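Local coordinates for protein arsenite methyltransferase (Chlamydomonas reinhardtii, PDB 5EVJ) that probably methylates trivalent arsenic bound to thiols, using S-adenosyl-L-methionine as the methyl donor, to give mono-, di- and trimethylated arsenicals, at residues N76-G81 against Y99-L104; D62-V67 against I125-A130; D241-E246 against A325-E330. The protein carries 15 engineered substitutions. All blocks are in the same frame, centred on the assembly; numbering follows the deposited sequence.

How the contacts relate
Contacts 1 and 2 share one side of the chain and meet through Tyr99, whose CD2 packs 3.6 Å from Pro64 CD; along the sequence, contact 1 is nested inside the loop that contact 2 closes. Both pack segments that precede the first strand of the Rossmann-like sheet against its helices or the junction between two of them. Contact 1 is buried and wholly apolar, whereas contact 2, nearer the surface, sets a histidine among proline, valine and glutamate. Contact 3 lies across the chain's centre from contact 2, about 33 Å between centres, and joins the edge strand to a later helix. Partly buried, it lays a methionine over an ion pair.

Contact 1. Residues N76-G81 against Y99-L104; sequences NPIPAG and YVAAKL
With chi1 at -61°, Ile78 sets CG1 beside its backbone N and CG2 anti to it, and so spreads its two branches toward different residues of the helix: the CG1-CD1 arm goes to Val100 and CG2 to Leu104. Val100 answers with CG1, which its own first torsion (172°) sets anti to the backbone N, and Ile78 CD1 comes to 3.7 Å from Val100 CG1. The other branch ends with Ile78 CG2 3.9 Å from Leu104 CD1, one methyl against another. Between these two contacts lies Ala101, whose CB is 4.2 Å from Ile78 CG1; a methyl this short lets the loop come close, and the backbones are nearest here, with Ile78 CA 6.3 Å from Ala101 CA. A beta-branched isoleucine suits the position because its two branches, parting at CB, can serve neighbouring turns of a helix.

Ile78 belongs to the loop leading into strand 86-90, and it also touches Asp97 and Ile167, so it is wedged between helix 96-104 and strand 163-169 of the sheet. Behind the helix side of the contact, Val100 and Leu104 reach helix 54-61 at Leu60 and Ala55. Every side chain that meets across this buried contact is a hydrocarbon, which implies that shape and the exclusion of water, rather than directed bonds, hold the loop against helix 96-104, which follows the first strand of the Rossmann-like sheet.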
ATOM      1  N   ASN A  76      -7.839   4.866   1.930  1.00 64.72           N
ATOM      2  CA  ASN A  76      -8.497   3.579   1.978  1.00 56.26           C
ATOM      3  C   ASN A  76      -7.638   2.633   1.169  1.00 52.54           C
ATOM      4  O   ASN A  76      -8.084   2.154   0.118  1.00 60.55           O
ATOM      5  CB  ASN A  76      -9.910   3.676   1.390  1.00 61.62           C
ATOM      6  CG  ASN A  76     -10.933   4.196   2.403  1.00 68.12           C
ATOM      7  OD1 ASN A  76     -11.113   3.626   3.487  1.00 62.57           O
ATOM      8  ND2 ASN A  76     -11.618   5.264   2.047  1.00 60.49           N
ATOM      9  N   PRO A  77      -6.421   2.350   1.674  1.00 37.28           N
ATOM     10  CA  PRO A  77      -5.383   1.572   1.046  1.00 34.80           C
ATOM     11  C   PRO A  77      -5.596   0.037   1.054  1.00 32.36           C
ATOM     12  O   PRO A  77      -4.638  -0.668   1.262  1.00 34.63           O
ATOM     13  CB  PRO A  77      -4.172   1.848   1.956  1.00 28.38           C
ATOM     14  CG  PRO A  77      -4.775   1.821   3.322  1.00 32.48           C
ATOM     15  CD  PRO A  77      -6.105   2.562   3.105  1.00 37.19           C
ATOM     16  N   ILE A  78      -6.786  -0.489   0.801  1.00 31.31           N
ATOM     17  CA  ILE A  78      -6.906  -1.954   0.579  1.00 30.27           C
ATOM     18  C   ILE A  78      -6.966  -2.171  -0.927  1.00 29.84           C
ATOM     19  O   ILE A  78      -7.826  -1.608  -1.550  1.00 30.78           O
ATOM     20  CB  ILE A  78      -8.193  -2.589   1.219  1.00 31.06           C
ATOM     21  CG1 ILE A  78      -8.225  -2.411   2.755  1.00 31.03           C
ATOM     22  CG2 ILE A  78      -8.288  -4.084   0.889  1.00 28.04           C
ATOM     23  CD1 ILE A  78      -8.804  -1.070   3.214  1.00 30.96           C
ATOM     24  N   PRO A  79      -6.055  -2.983  -1.507  1.00 26.63           N
ATOM     25  CA  PRO A  79      -6.043  -3.148  -2.941  1.00 26.52           C
ATOM     26  C   PRO A  79      -7.116  -4.106  -3.343  1.00 28.96           C
ATOM     27  O   PRO A  79      -7.466  -4.975  -2.541  1.00 27.62           O
ATOM     28  CB  PRO A  79      -4.701  -3.828  -3.249  1.00 23.76           C
ATOM     29  CG  PRO A  79      -4.065  -4.126  -1.958  1.00 26.55           C
ATOM     30  CD  PRO A  79      -4.865  -3.529  -0.847  1.00 25.82           C
ATOM     31  N   ALA A  80      -7.594  -3.975  -4.587  1.00 26.12           N
ATOM     32  CA  ALA A  80      -8.501  -4.967  -5.183  1.00 24.18           C
ATOM     33  C   ALA A  80      -7.681  -6.239  -5.433  1.00 23.25           C
ATOM     34  O   ALA A  80      -6.465  -6.225  -5.408  1.00 25.55           O
ATOM     35  CB  ALA A  80      -9.073  -4.418  -6.496  1.00 20.60           C
ATOM     36  N   GLY A  81      -8.322  -7.352  -5.697  1.00 26.12           N
ATOM     37  CA  GLY A  81      -7.580  -8.582  -6.078  1.00 24.27           C
ATOM     38  C   GLY A  81      -6.972  -9.488  -5.015  1.00 26.56           C
ATOM     39  O   GLY A  81      -6.095 -10.347  -5.353  1.00 28.29           O
ATOM     40  N   TYR A  99     -10.736  -4.320   9.196  1.00 30.58           N
ATOM     41  CA  TYR A  99     -12.088  -4.873   9.074  1.00 27.44           C
ATOM     42  C   TYR A  99     -12.473  -4.916   7.631  1.00 29.94           C
ATOM     43  O   TYR A  99     -12.996  -5.899   7.143  1.00 36.25           O
ATOM     44  CB  TYR A  99     -13.087  -4.019   9.851  1.00 28.51           C
ATOM     45  CG  TYR A  99     -13.208  -4.409  11.330  1.00 30.99           C
ATOM     46  CD1 TYR A  99     -12.069  -4.627  12.113  1.00 30.18           C
ATOM     47  CD2 TYR A  99     -14.458  -4.552  11.952  1.00 30.70           C
ATOM     48  CE1 TYR A  99     -12.152  -4.976  13.465  1.00 29.87           C
ATOM     49  CE2 TYR A  99     -14.544  -4.881  13.336  1.00 31.36           C
ATOM     50  CZ  TYR A  99     -13.393  -5.121  14.064  1.00 28.93           C
ATOM     51  OH  TYR A  99     -13.443  -5.455  15.404  1.00 30.10           O
ATOM     52  N   VAL A 100     -12.121  -3.870   6.894  1.00 30.49           N
ATOM     53  CA  VAL A 100     -12.401  -3.863   5.498  1.00 27.66           C
ATOM     54  C   VAL A 100     -11.632  -4.966   4.801  1.00 26.67           C
ATOM     55  O   VAL A 100     -12.164  -5.670   3.943  1.00 24.51           O
ATOM     56  CB  VAL A 100     -12.034  -2.515   4.886  1.00 29.00           C
ATOM     57  CG1 VAL A 100     -12.149  -2.599   3.362  1.00 25.27           C
ATOM     58  CG2 VAL A 100     -12.928  -1.450   5.510  1.00 28.67           C
ATOM     59  N   ALA A 101     -10.361  -5.112   5.148  1.00 27.45           N
ATOM     60  CA  ALA A 101      -9.573  -6.169   4.471  1.00 25.87           C
ATOM     61  C   ALA A 101     -10.129  -7.591   4.786  1.00 27.56           C
ATOM     62  O   ALA A 101     -10.217  -8.481   3.904  1.00 28.97           O
ATOM     63  CB  ALA A 101      -8.135  -6.039   4.903  1.00 22.93           C
ATOM     64  N   ALA A 102     -10.496  -7.786   6.057  1.00 25.57           N
ATOM     65  CA  ALA A 102     -10.980  -9.050   6.571  1.00 24.36           C
ATOM     66  C   ALA A 102     -12.147  -9.463   5.687  1.00 23.70           C
ATOM     67  O   ALA A 102     -12.276 -10.619   5.329  1.00 22.58           O
ATOM     68  CB  ALA A 102     -11.437  -8.879   7.993  1.00 22.27           C
ATOM     69  N   LYS A 103     -12.955  -8.503   5.277  1.00 26.05           N
ATOM     70  CA  LYS A 103     -14.022  -8.824   4.324  1.00 26.66           C
ATOM     71  C   LYS A 103     -13.507  -9.133   2.932  1.00 30.76           C
ATOM     72  O   LYS A 103     -13.883 -10.136   2.275  1.00 26.72           O
ATOM     73  CB  LYS A 103     -15.004  -7.675   4.192  1.00 27.76           C
ATOM     74  CG  LYS A 103     -16.033  -8.051   3.121  1.00 34.63           C
ATOM     75  CD  LYS A 103     -17.124  -7.022   2.921  1.00 41.09           C
ATOM     76  CE  LYS A 103     -18.256  -7.613   2.076  1.00 46.75           C
ATOM     77  NZ  LYS A 103     -17.751  -8.120   0.747  1.00 51.85           N
ATOM     78  N   LEU A 104     -12.639  -8.252   2.443  1.00 29.02           N
ATOM     79  CA  LEU A 104     -12.301  -8.375   1.012  1.00 27.03           C
ATOM     80  C   LEU A 104     -11.416  -9.534   0.722  1.00 24.95           C
ATOM     81  O   LEU A 104     -11.324  -9.937  -0.450  1.00 22.98           O
ATOM     82  CB  LEU A 104     -11.690  -7.054   0.429  1.00 30.18           C
ATOM     83  CG  LEU A 104     -12.691  -5.895   0.298  1.00 32.31           C
ATOM     84  CD1 LEU A 104     -11.988  -4.716  -0.332  1.00 37.53           C
ATOM     85  CD2 LEU A 104     -13.876  -6.314  -0.555  1.00 31.27           C
TER

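Contact 2. Residues D62-V67 against I125-A130; sequences DVPTEV and ISHADA
The junction between helices 118-126 and 128-135, within the Rossmann-like methyltransferase domain, presents His127 to segment 62-67, which leads into the short helix 65-69. The imidazole is the main element of the contact, and Pro64, Glu66 and Val67 gather round it, each approaching obliquely. Pro64 lies alongside it, the two side chains running past each other in opposite directions: its CG is 3.8 Å from His127 CB, while its CB is 3.8 Å from His127 CD2. Val67 also runs alongside, and its CG2 stands 4.0 Å from His127 CB. That methyl is the branch lying beside the backbone N of Val67, since CG1 takes the anti position at chi1 164°. Proline and valine are compact, rigid partners that can pack against the carbon-rich side of a histidine.

Glu66 is of another kind. Its extended chain carries the carboxylate to the imidazole, but the exact placing of OE1 beside the ring is doubtful, because the model sets it too close to His127 CE1. The firm partner of this carboxylate is Lys70, four residues further along the chain, with which Glu66 OE2 forms a salt bridge. His127 ND1 bonds to the carbonyl O of Val123, tying the ring back to the helix that precedes it and probably limiting its rotation.

Helix 96-104 completes the cluster through Tyr99, which touches Pro64, Val67 and His127 alike, while Val123 of helix 118-126 packs on Glu66 and Val67, and Tyr131 of helix 128-135 on Pro64. Segment 62-67 is thus seated among three helices of the domain.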
ATOM      1  N   ASP A  62     -20.865  -1.674   6.884  1.00 42.84           N
ATOM      2  CA  ASP A  62     -21.100  -2.742   7.847  1.00 41.73           C
ATOM      3  C   ASP A  62     -20.072  -2.882   8.949  1.00 39.10           C
ATOM      4  O   ASP A  62     -20.119  -3.876   9.619  1.00 36.81           O
ATOM      5  CB  ASP A  62     -21.087  -4.095   7.134  1.00 42.78           C
ATOM      6  CG  ASP A  62     -22.326  -4.354   6.329  1.00 44.49           C
ATOM      7  OD1 ASP A  62     -23.397  -3.860   6.698  1.00 52.07           O
ATOM      8  OD2 ASP A  62     -22.230  -5.070   5.327  1.00 44.25           O
ATOM      9  N   VAL A  63     -19.111  -1.959   9.045  1.00 35.51           N
ATOM     10  CA  VAL A  63     -18.061  -1.959  10.046  1.00 37.95           C
ATOM     11  C   VAL A  63     -18.630  -1.215  11.263  1.00 42.38           C
ATOM     12  O   VAL A  63     -19.230  -0.159  11.108  1.00 38.63           O
ATOM     13  CB  VAL A  63     -16.803  -1.189   9.502  1.00 40.53           C
ATOM     14  CG1 VAL A  63     -15.782  -0.868  10.593  1.00 33.47           C
ATOM     15  CG2 VAL A  63     -16.112  -1.938   8.352  1.00 39.71           C
ATOM     16  N   PRO A  64     -18.421  -1.742  12.482  1.00 47.26           N
ATOM     17  CA  PRO A  64     -18.984  -1.121  13.684  1.00 43.08           C
ATOM     18  C   PRO A  64     -18.609   0.338  13.758  1.00 47.05           C
ATOM     19  O   PRO A  64     -17.416   0.676  13.783  1.00 50.39           O
ATOM     20  CB  PRO A  64     -18.271  -1.846  14.837  1.00 38.53           C
ATOM     21  CG  PRO A  64     -17.786  -3.123  14.255  1.00 40.26           C
ATOM     22  CD  PRO A  64     -17.553  -2.895  12.797  1.00 43.60           C
ATOM     23  N   THR A  65     -19.625   1.191  13.810  1.00 45.27           N
ATOM     24  CA  THR A  65     -19.467   2.629  13.989  1.00 48.32           C
ATOM     25  C   THR A  65     -18.255   3.026  14.866  1.00 49.91           C
ATOM     26  O   THR A  65     -17.475   3.940  14.522  1.00 52.80           O
ATOM     27  CB  THR A  65     -20.762   3.216  14.608  1.00 51.24           C
ATOM     28  OG1 THR A  65     -21.844   3.065  13.675  1.00 56.29           O
ATOM     29  CG2 THR A  65     -20.582   4.689  14.876  1.00 51.66           C
ATOM     30  N   GLU A  66     -18.104   2.345  15.997  1.00 44.84           N
ATOM     31  CA  GLU A  66     -17.074   2.712  16.954  1.00 43.39           C
ATOM     32  C   GLU A  66     -15.704   2.369  16.375  1.00 46.64           C
ATOM     33  O   GLU A  66     -14.706   3.017  16.683  1.00 41.50           O
ATOM     34  CB  GLU A  66     -17.268   1.949  18.268  1.00 44.12           C
ATOM     35  CG  GLU A  66     -16.395   2.520  19.377  1.00 57.24           C
ATOM     36  CD  GLU A  66     -16.028   1.518  20.463  1.00 64.29           C
ATOM     37  OE1 GLU A  66     -16.110   0.288  20.226  1.00 76.57           O
ATOM     38  OE2 GLU A  66     -15.643   1.968  21.563  1.00 63.49           O
ATOM     39  N   VAL A  67     -15.646   1.301  15.583  1.00 41.61           N
ATOM     40  CA  VAL A  67     -14.393   0.908  14.985  1.00 42.37           C
ATOM     41  C   VAL A  67     -13.900   1.990  13.994  1.00 43.90           C
ATOM     42  O   VAL A  67     -12.676   2.309  13.969  1.00 40.72           O
ATOM     43  CB  VAL A  67     -14.486  -0.494  14.352  1.00 40.72           C
ATOM     44  CG1 VAL A  67     -13.323  -0.697  13.413  1.00 39.26           C
ATOM     45  CG2 VAL A  67     -14.451  -1.559  15.448  1.00 41.69           C
ATOM     46  N   ILE A 125     -10.238  -5.670  18.797  1.00 40.06           N
ATOM     47  CA  ILE A 125     -10.515  -7.020  19.316  1.00 38.71           C
ATOM     48  C   ILE A 125     -11.951  -7.259  19.796  1.00 41.02           C
ATOM     49  O   ILE A 125     -12.494  -8.335  19.544  1.00 43.31           O
ATOM     50  CB  ILE A 125      -9.553  -7.411  20.445  1.00 41.38           C
ATOM     51  CG1 ILE A 125      -8.106  -7.488  19.917  1.00 37.97           C
ATOM     52  CG2 ILE A 125      -9.967  -8.761  21.056  1.00 35.52           C
ATOM     53  CD1 ILE A 125      -7.048  -7.246  20.976  1.00 38.29           C
ATOM     54  N   SER A 126     -12.564  -6.285  20.484  1.00 39.17           N
ATOM     55  CA  SER A 126     -13.889  -6.524  21.098  1.00 44.42           C
ATOM     56  C   SER A 126     -14.975  -6.617  20.054  1.00 46.54           C
ATOM     57  O   SER A 126     -15.991  -7.259  20.272  1.00 45.83           O
ATOM     58  CB  SER A 126     -14.284  -5.480  22.154  1.00 41.01           C
ATOM     59  OG  SER A 126     -14.401  -4.205  21.576  1.00 50.63           O
ATOM     60  N   HIS A 127     -14.761  -6.013  18.903  1.00 42.91           N
ATOM     61  CA  HIS A 127     -15.817  -6.077  17.910  1.00 43.68           C
ATOM     62  C   HIS A 127     -15.628  -7.172  16.902  1.00 40.62           C
ATOM     63  O   HIS A 127     -16.519  -7.419  16.087  1.00 44.39           O
ATOM     64  CB  HIS A 127     -16.021  -4.716  17.250  1.00 48.19           C
ATOM     65  CG  HIS A 127     -16.586  -3.697  18.183  1.00 57.10           C
ATOM     66  ND1 HIS A 127     -15.811  -3.050  19.124  1.00 54.61           N
ATOM     67  CD2 HIS A 127     -17.855  -3.241  18.350  1.00 52.60           C
ATOM     68  CE1 HIS A 127     -16.574  -2.212  19.806  1.00 58.52           C
ATOM     69  NE2 HIS A 127     -17.812  -2.300  19.347  1.00 59.33           N
ATOM     70  N   ALA A 128     -14.507  -7.874  16.977  1.00 38.03           N
ATOM     71  CA  ALA A 128     -14.173  -8.809  15.889  1.00 40.16           C
ATOM     72  C   ALA A 128     -15.216  -9.884  15.616  1.00 39.96           C
ATOM     73  O   ALA A 128     -15.691 -10.008  14.465  1.00 39.91           O
ATOM     74  CB  ALA A 128     -12.796  -9.437  16.086  1.00 40.57           C
ATOM     75  N   ASP A 129     -15.562 -10.675  16.640  1.00 40.91           N
ATOM     76  CA  ASP A 129     -16.303 -11.909  16.402  1.00 41.35           C
ATOM     77  C   ASP A 129     -17.638 -11.590  15.815  1.00 39.79           C
ATOM     78  O   ASP A 129     -18.087 -12.209  14.788  1.00 40.19           O
ATOM     79  CB  ASP A 129     -16.450 -12.761  17.672  1.00 45.64           C
ATOM     80  CG  ASP A 129     -15.089 -13.294  18.197  1.00 55.30           C
ATOM     81  OD1 ASP A 129     -14.222 -13.729  17.394  1.00 53.06           O
ATOM     82  OD2 ASP A 129     -14.887 -13.289  19.433  1.00 56.57           O
ATOM     83  N   ALA A 130     -18.278 -10.614  16.461  1.00 38.44           N
ATOM     84  CA  ALA A 130     -19.644 -10.232  16.104  1.00 38.63           C
ATOM     85  C   ALA A 130     -19.688  -9.698  14.652  1.00 38.76           C
ATOM     86  O   ALA A 130     -20.633  -9.969  13.893  1.00 40.81           O
ATOM     87  CB  ALA A 130     -20.172  -9.187  17.096  1.00 35.40           C
TER

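Contact 3. Residues D241-E246 against A325-E330; sequences DPRQLE and ASMVGE
Met327 lays its sulfur over one face of the Arg243 guanidinium, SD standing 3.7 Å from Arg243 CZ and over the centre of the group. Its methyl goes further, to Asp241, where CE is 3.6 Å from the backbone O and 3.7 Å from OD2 of that residue. The side chain gets there by staying extended beyond CG, chi2 176° and chi3 -178°, and so bridges backbones whose nearest alpha carbons, those of Arg243 and Met327, are 10.2 Å apart. A long, flexible, polarisable thioether suits this place, since it can cover the flat face of a cation without competing for its N-H groups.

Those N-H groups are used at the guanidinium edge. Arg243, bent at chi2, grips Asp241 side-on: NE and NH2 each lie 3.0 Å from Asp241 OD2, and both bonds lie close to the guanidinium plane. The carboxylate oxygen also accepts from Asn323 ND2. Arg243 NH1 turns instead to a salt bridge with Asp307 and a hydrogen bond with Thr324. Held by two carboxylates, the guanidinium is fixed in its orientation, with one face toward the sulfur, and its positive charge is probably well balanced.

Further out, Arg243 is paired through its backbone with Arg272 of strand 266-274, and Met327 also packs on Phe274 of that strand. The contact therefore joins the outermost strand 243-249, at the antiparallel end of the 3-2-1-4-5-7-6 sheet typical of Rossmann-like S-adenosylmethionine-dependent methyltransferases, to helix 322-329 in the C-terminal part of the chain.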
ATOM      1  N   ASP A 241      11.332  -0.101  -7.486  1.00 24.73           N
ATOM      2  CA  ASP A 241      10.527   0.742  -8.412  1.00 18.16           C
ATOM      3  C   ASP A 241       9.161   1.029  -7.874  1.00 17.51           C
ATOM      4  O   ASP A 241       8.163   0.502  -8.372  1.00 16.15           O
ATOM      5  CB  ASP A 241      10.516   0.132  -9.784  1.00 18.42           C
ATOM      6  CG  ASP A 241       9.660   0.933 -10.801  1.00 22.12           C
ATOM      7  OD1 ASP A 241       9.454   2.168 -10.653  1.00 24.07           O
ATOM      8  OD2 ASP A 241       9.169   0.328 -11.770  1.00 21.62           O
ATOM      9  N   PRO A 242       9.101   1.832  -6.804  1.00 18.26           N
ATOM     10  CA  PRO A 242       7.838   2.267  -6.262  1.00 20.71           C
ATOM     11  C   PRO A 242       6.938   2.850  -7.334  1.00 21.62           C
ATOM     12  O   PRO A 242       7.420   3.517  -8.191  1.00 23.13           O
ATOM     13  CB  PRO A 242       8.230   3.409  -5.286  1.00 18.82           C
ATOM     14  CG  PRO A 242       9.598   3.071  -4.855  1.00 17.72           C
ATOM     15  CD  PRO A 242      10.212   2.571  -6.169  1.00 18.72           C
ATOM     16  N   ARG A 243       5.636   2.596  -7.249  1.00 25.67           N
ATOM     17  CA  ARG A 243       4.684   3.073  -8.238  1.00 25.81           C
ATOM     18  C   ARG A 243       3.610   3.787  -7.495  1.00 26.07           C
ATOM     19  O   ARG A 243       3.120   3.334  -6.476  1.00 26.80           O
ATOM     20  CB  ARG A 243       4.072   1.905  -9.014  1.00 25.13           C
ATOM     21  CG  ARG A 243       5.039   1.168  -9.929  1.00 24.43           C
ATOM     22  CD  ARG A 243       5.255   1.848 -11.282  1.00 23.89           C
ATOM     23  NE  ARG A 243       6.269   1.077 -12.015  1.00 23.83           N
ATOM     24  CZ  ARG A 243       5.977   0.244 -13.008  1.00 22.74           C
ATOM     25  NH1 ARG A 243       4.729   0.126 -13.401  1.00 21.50           N
ATOM     26  NH2 ARG A 243       6.934  -0.449 -13.619  1.00 19.62           N
ATOM     27  N   GLN A 244       3.252   4.925  -8.023  1.00 27.23           N
ATOM     28  CA  GLN A 244       2.265   5.799  -7.456  1.00 27.00           C
ATOM     29  C   GLN A 244       0.881   5.373  -8.014  1.00 26.63           C
ATOM     30  O   GLN A 244       0.636   5.371  -9.238  1.00 29.44           O
ATOM     31  CB  GLN A 244       2.696   7.224  -7.848  1.00 27.77           C
ATOM     32  CG  GLN A 244       1.603   8.248  -7.692  1.00 33.61           C
ATOM     33  CD  GLN A 244       2.123   9.666  -7.833  1.00 34.21           C
ATOM     34  OE1 GLN A 244       3.143  10.032  -7.245  1.00 32.17           O
ATOM     35  NE2 GLN A 244       1.419  10.471  -8.630  1.00 37.35           N
ATOM     36  N   LEU A 245      -0.036   4.990  -7.153  1.00 24.87           N
ATOM     37  CA  LEU A 245      -1.339   4.580  -7.674  1.00 27.27           C
ATOM     38  C   LEU A 245      -2.233   5.807  -7.828  1.00 33.13           C
ATOM     39  O   LEU A 245      -2.946   5.936  -8.808  1.00 36.20           O
ATOM     40  CB  LEU A 245      -2.008   3.543  -6.727  1.00 29.38           C
ATOM     41  CG  LEU A 245      -3.469   3.151  -7.099  1.00 30.39           C
ATOM     42  CD1 LEU A 245      -3.552   2.570  -8.512  1.00 26.79           C
ATOM     43  CD2 LEU A 245      -4.159   2.228  -6.115  1.00 26.46           C
ATOM     44  N   GLU A 246      -2.183   6.721  -6.857  1.00 34.97           N
ATOM     45  CA  GLU A 246      -2.917   7.964  -6.943  1.00 39.94           C
ATOM     46  C   GLU A 246      -2.457   8.993  -5.897  1.00 40.93           C
ATOM     47  O   GLU A 246      -1.942   8.658  -4.819  1.00 35.96           O
ATOM     48  CB  GLU A 246      -4.408   7.733  -6.784  1.00 47.71           C
ATOM     49  CG  GLU A 246      -4.840   7.439  -5.357  1.00 59.12           C
ATOM     50  CD  GLU A 246      -6.263   6.902  -5.320  1.00 79.70           C
ATOM     51  OE1 GLU A 246      -7.216   7.668  -5.615  1.00 83.58           O
ATOM     52  OE2 GLU A 246      -6.432   5.703  -5.012  1.00 84.17           O
ATOM     53  N   ALA A 325       5.674  -6.032 -16.304  1.00 16.73           N
ATOM     54  CA  ALA A 325       5.304  -7.445 -16.576  1.00 19.78           C
ATOM     55  C   ALA A 325       5.404  -8.290 -15.273  1.00 20.47           C
ATOM     56  O   ALA A 325       4.617  -9.201 -15.039  1.00 23.49           O
ATOM     57  CB  ALA A 325       6.152  -8.066 -17.701  1.00 17.36           C
ATOM     58  N   SER A 326       6.386  -7.985 -14.438  1.00 20.33           N
ATOM     59  CA  SER A 326       6.583  -8.688 -13.176  1.00 19.86           C
ATOM     60  C   SER A 326       5.447  -8.328 -12.226  1.00 20.48           C
ATOM     61  O   SER A 326       4.938  -9.202 -11.498  1.00 23.41           O
ATOM     62  CB  SER A 326       7.965  -8.287 -12.518  1.00 17.63           C
ATOM     63  OG  SER A 326       9.049  -8.895 -13.218  1.00 20.56           O
ATOM     64  N   MET A 327       5.105  -7.044 -12.160  1.00 16.97           N
ATOM     65  CA  MET A 327       4.094  -6.622 -11.224  1.00 17.58           C
ATOM     66  C   MET A 327       2.665  -7.172 -11.421  1.00 19.82           C
ATOM     67  O   MET A 327       1.866  -7.244 -10.443  1.00 15.76           O
ATOM     68  CB  MET A 327       4.012  -5.096 -11.185  1.00 19.30           C
ATOM     69  CG  MET A 327       5.341  -4.440 -10.750  1.00 19.62           C
ATOM     70  SD  MET A 327       5.387  -2.624 -10.775  1.00 23.58           S
ATOM     71  CE  MET A 327       7.096  -2.320 -10.267  1.00 17.77           C
ATOM     72  N   VAL A 328       2.306  -7.435 -12.695  1.00 19.10           N
ATOM     73  CA  VAL A 328       0.973  -7.896 -13.016  1.00 17.64           C
ATOM     74  C   VAL A 328       1.094  -9.366 -13.349  1.00 18.06           C
ATOM     75  O   VAL A 328       0.144 -10.092 -13.185  1.00 16.45           O
ATOM     76  CB  VAL A 328       0.318  -7.131 -14.205  1.00 18.01           C
ATOM     77  CG1 VAL A 328       0.332  -5.636 -13.885  1.00 16.93           C
ATOM     78  CG2 VAL A 328       0.969  -7.489 -15.561  1.00 16.00           C
ATOM     79  N   GLY A 329       2.274  -9.843 -13.742  1.00 18.07           N
ATOM     80  CA  GLY A 329       2.237 -11.247 -14.121  1.00 19.54           C
ATOM     81  C   GLY A 329       3.074 -12.216 -13.316  1.00 22.72           C
ATOM     82  O   GLY A 329       3.238 -13.353 -13.766  1.00 20.87           O
ATOM     83  N   GLU A 330       3.682 -11.757 -12.215  1.00 20.97           N
ATOM     84  CA  GLU A 330       4.622 -12.622 -11.439  1.00 23.89           C
ATOM     85  C   GLU A 330       4.328 -12.369  -9.994  1.00 21.99           C
ATOM     86  O   GLU A 330       4.992 -12.880  -9.162  1.00 24.31           O
ATOM     87  CB  GLU A 330       6.129 -12.278 -11.697  1.00 24.95           C
ATOM     88  CG  GLU A 330       6.783 -12.883 -12.972  1.00 28.56           C
ATOM     89  CD  GLU A 330       7.942 -12.006 -13.549  1.00 31.78           C
ATOM     90  OE1 GLU A 330       8.796 -11.569 -12.770  1.00 29.62           O
ATOM     91  OE2 GLU A 330       8.007 -11.696 -14.789  1.00 33.22           O
TER